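Local coordinates for alanine racemase (Acinetobacter baumannii, PDB 4QHR), which belongs to the alanine racemase family, pairing an N-terminal TIM-barrel domain that carries a lysine-linked pyridoxal phosphate cofactor with a C-terminal domain rich in beta strands, at residues 121-126 with 205-210. Residues are numbered along the deposited sequence; the frame is centred on the assembly and turned at random.
Sequences KVWVKL and FDYVRP
Inside the TIM barrel, strands 122-125 and 207-208 face each other across the interior, too far apart for backbone pairing: W123 CA and Y207 CA, the nearest pair, stand 11.0 Å apart. Two large aromatic side chains, long enough to meet in the middle, bridge that width. W123 turns the edge of its six-membered ring toward one face of Y207 in an edge-to-face (T-shaped) stack, tilted from the perpendicular, with centroids 5.1 Å apart and planes at 59°. The indole's CH2 lies 3.7 Å from Y207 CG, near the tyrosine ring's rim rather than over its middle. The indole suits this buried place because its one polar atom, NE1, is satisfied by OE1 of E96 on strand 95-99. E96 OE2, outside the two segments, pairs with K121 NZ in a salt bridge; the lysine chain, bent at chi3 (-63°) and chi4 (-69°), curls its ammonium group toward the tyrosine hydroxyl. R209, two residues on from Y207, brings its aliphatic CD to 4.5 Å from W123 CZ3, a loose contact, while its guanidinium group turns to other partners: NH2 to the carbonyl of M158, NE to N1 of the cofactor-modified lysine at position 34. At the far end of the tyrosine, K121 NZ gives a weak hydrogen bond to Y207 OH at 3.1 Å.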
loop_
_atom_site.group_PDB
_atom_site.type_symbol
_atom_site.label_atom_id
_atom_site.label_comp_id
_atom_site.label_asym_id
_atom_site.label_seq_id
_atom_site.Cartn_x
_atom_site.Cartn_y
_atom_site.Cartn_z
ATOM N N LYS A 121 -16.761 15.667 -26.247
ATOM C CA LYS A 121 -15.729 15.327 -27.199
ATOM C C LYS A 121 -15.330 13.905 -26.998
ATOM O O LYS A 121 -15.580 13.302 -25.934
ATOM C CB LYS A 121 -14.490 16.228 -27.083
ATOM C CG LYS A 121 -14.795 17.732 -27.100
ATOM C CD LYS A 121 -13.583 18.632 -26.873
ATOM C CE LYS A 121 -12.920 18.467 -25.537
ATOM N NZ LYS A 121 -13.719 18.958 -24.361
ATOM N N VAL A 122 -14.702 13.342 -28.018
ATOM C CA VAL A 122 -14.155 12.001 -27.919
ATOM C C VAL A 122 -12.646 12.160 -28.029
ATOM O O VAL A 122 -12.144 12.884 -28.929
ATOM C CB VAL A 122 -14.743 11.043 -28.966
ATOM C CG1 VAL A 122 -14.699 11.630 -30.330
ATOM C CG2 VAL A 122 -14.013 9.696 -28.958
ATOM N N TRP A 123 -11.937 11.543 -27.101
ATOM C CA TRP A 123 -10.480 11.577 -27.071
ATOM C C TRP A 123 -9.947 10.320 -27.780
ATOM O O TRP A 123 -10.236 9.214 -27.371
ATOM C CB TRP A 123 -9.956 11.710 -25.635
ATOM C CG TRP A 123 -10.369 12.969 -24.962
ATOM C CD1 TRP A 123 -11.658 13.383 -24.724
ATOM C CD2 TRP A 123 -9.523 13.951 -24.372
ATOM N NE1 TRP A 123 -11.647 14.592 -24.070
ATOM C CE2 TRP A 123 -10.354 14.951 -23.825
ATOM C CE3 TRP A 123 -8.132 14.084 -24.256
ATOM C CZ2 TRP A 123 -9.843 16.079 -23.186
ATOM C CZ3 TRP A 123 -7.613 15.180 -23.642
ATOM C CH2 TRP A 123 -8.457 16.173 -23.086
ATOM N N VAL A 124 -9.229 10.500 -28.879
ATOM C CA VAL A 124 -8.805 9.361 -29.709
ATOM C C VAL A 124 -7.340 9.145 -29.434
ATOM O O VAL A 124 -6.491 9.991 -29.770
ATOM C CB VAL A 124 -9.078 9.601 -31.200
ATOM C CG1 VAL A 124 -8.681 8.379 -31.995
ATOM C CG2 VAL A 124 -10.550 9.951 -31.437
ATOM N N LYS A 125 -7.036 7.998 -28.839
ATOM C CA LYS A 125 -5.708 7.696 -28.303
ATOM C C LYS A 125 -4.835 7.035 -29.381
ATOM O O LYS A 125 -5.217 6.064 -29.974
ATOM C CB LYS A 125 -5.862 6.790 -27.066
ATOM C CG LYS A 125 -4.600 6.187 -26.397
ATOM C CD LYS A 125 -3.588 7.198 -25.885
ATOM C CE LYS A 125 -2.723 6.667 -24.706
ATOM N NZ LYS A 125 -1.571 5.852 -25.161
ATOM N N LEU A 126 -3.650 7.592 -29.564
ATOM C CA LEU A 126 -2.630 7.063 -30.432
ATOM C C LEU A 126 -1.668 6.178 -29.666
ATOM O O LEU A 126 -1.156 6.546 -28.597
ATOM C CB LEU A 126 -1.806 8.219 -30.988
ATOM C CG LEU A 126 -0.600 7.954 -31.918
ATOM C CD1 LEU A 126 -1.050 7.346 -33.238
ATOM C CD2 LEU A 126 0.185 9.229 -32.146
ATOM N N PHE A 205 -0.325 22.339 -27.146
ATOM C CA PHE A 205 -1.615 22.405 -27.884
ATOM C C PHE A 205 -2.796 22.804 -26.993
ATOM O O PHE A 205 -2.680 23.753 -26.185
ATOM C CB PHE A 205 -1.824 21.114 -28.659
ATOM C CG PHE A 205 -0.728 20.840 -29.643
ATOM C CD1 PHE A 205 -0.560 21.696 -30.741
ATOM C CD2 PHE A 205 0.160 19.781 -29.476
ATOM C CE1 PHE A 205 0.460 21.495 -31.666
ATOM C CE2 PHE A 205 1.164 19.560 -30.420
ATOM C CZ PHE A 205 1.323 20.434 -31.499
ATOM N N ASP A 206 -3.923 22.090 -27.081
ATOM C CA ASP A 206 -5.170 22.565 -26.462
ATOM C C ASP A 206 -5.377 22.125 -25.002
ATOM O O ASP A 206 -5.988 22.846 -24.216
ATOM C CB ASP A 206 -6.318 22.099 -27.327
ATOM C CG ASP A 206 -6.127 22.524 -28.779
ATOM O OD1 ASP A 206 -6.376 23.720 -29.065
ATOM O OD2 ASP A 206 -5.654 21.729 -29.587
ATOM N N TYR A 207 -4.892 20.945 -24.654
ATOM C CA TYR A 207 -5.025 20.379 -23.317
ATOM C C TYR A 207 -3.712 19.742 -22.859
ATOM O O TYR A 207 -3.166 18.913 -23.536
ATOM C CB TYR A 207 -6.084 19.279 -23.305
ATOM C CG TYR A 207 -7.492 19.739 -23.550
ATOM C CD1 TYR A 207 -7.994 19.823 -24.854
ATOM C CD2 TYR A 207 -8.315 20.085 -22.511
ATOM C CE1 TYR A 207 -9.293 20.258 -25.099
ATOM C CE2 TYR A 207 -9.620 20.507 -22.747
ATOM C CZ TYR A 207 -10.084 20.603 -24.045
ATOM O OH TYR A 207 -11.370 20.997 -24.292
ATOM N N VAL A 208 -3.248 20.134 -21.673
ATOM C CA VAL A 208 -2.176 19.440 -20.974
ATOM C C VAL A 208 -2.824 18.610 -19.831
ATOM O O VAL A 208 -3.936 18.940 -19.329
ATOM C CB VAL A 208 -1.114 20.446 -20.468
ATOM C CG1 VAL A 208 -0.473 21.150 -21.657
ATOM C CG2 VAL A 208 -1.660 21.427 -19.446
ATOM N N ARG A 209 -2.115 17.576 -19.418
ATOM C CA ARG A 209 -2.590 16.602 -18.446
ATOM C C ARG A 209 -1.586 16.386 -17.321
ATOM O O ARG A 209 -1.026 15.334 -17.225
ATOM C CB ARG A 209 -2.878 15.282 -19.120
ATOM C CG ARG A 209 -3.769 15.414 -20.360
ATOM C CD ARG A 209 -4.270 14.081 -20.875
ATOM N NE ARG A 209 -3.202 13.090 -21.137
ATOM C CZ ARG A 209 -2.565 12.892 -22.286
ATOM N NH1 ARG A 209 -2.807 13.658 -23.351
ATOM N NH2 ARG A 209 -1.627 11.937 -22.357
ATOM N N PRO A 210 -1.375 17.389 -16.479
ATOM C CA PRO A 210 -0.524 17.158 -15.355
ATOM C C PRO A 210 -1.077 16.170 -14.325
ATOM O O PRO A 210 -2.239 16.274 -13.924
ATOM C CB PRO A 210 -0.478 18.499 -14.664
ATOM C CG PRO A 210 -1.848 19.076 -14.967
ATOM C CD PRO A 210 -2.058 18.690 -16.393
#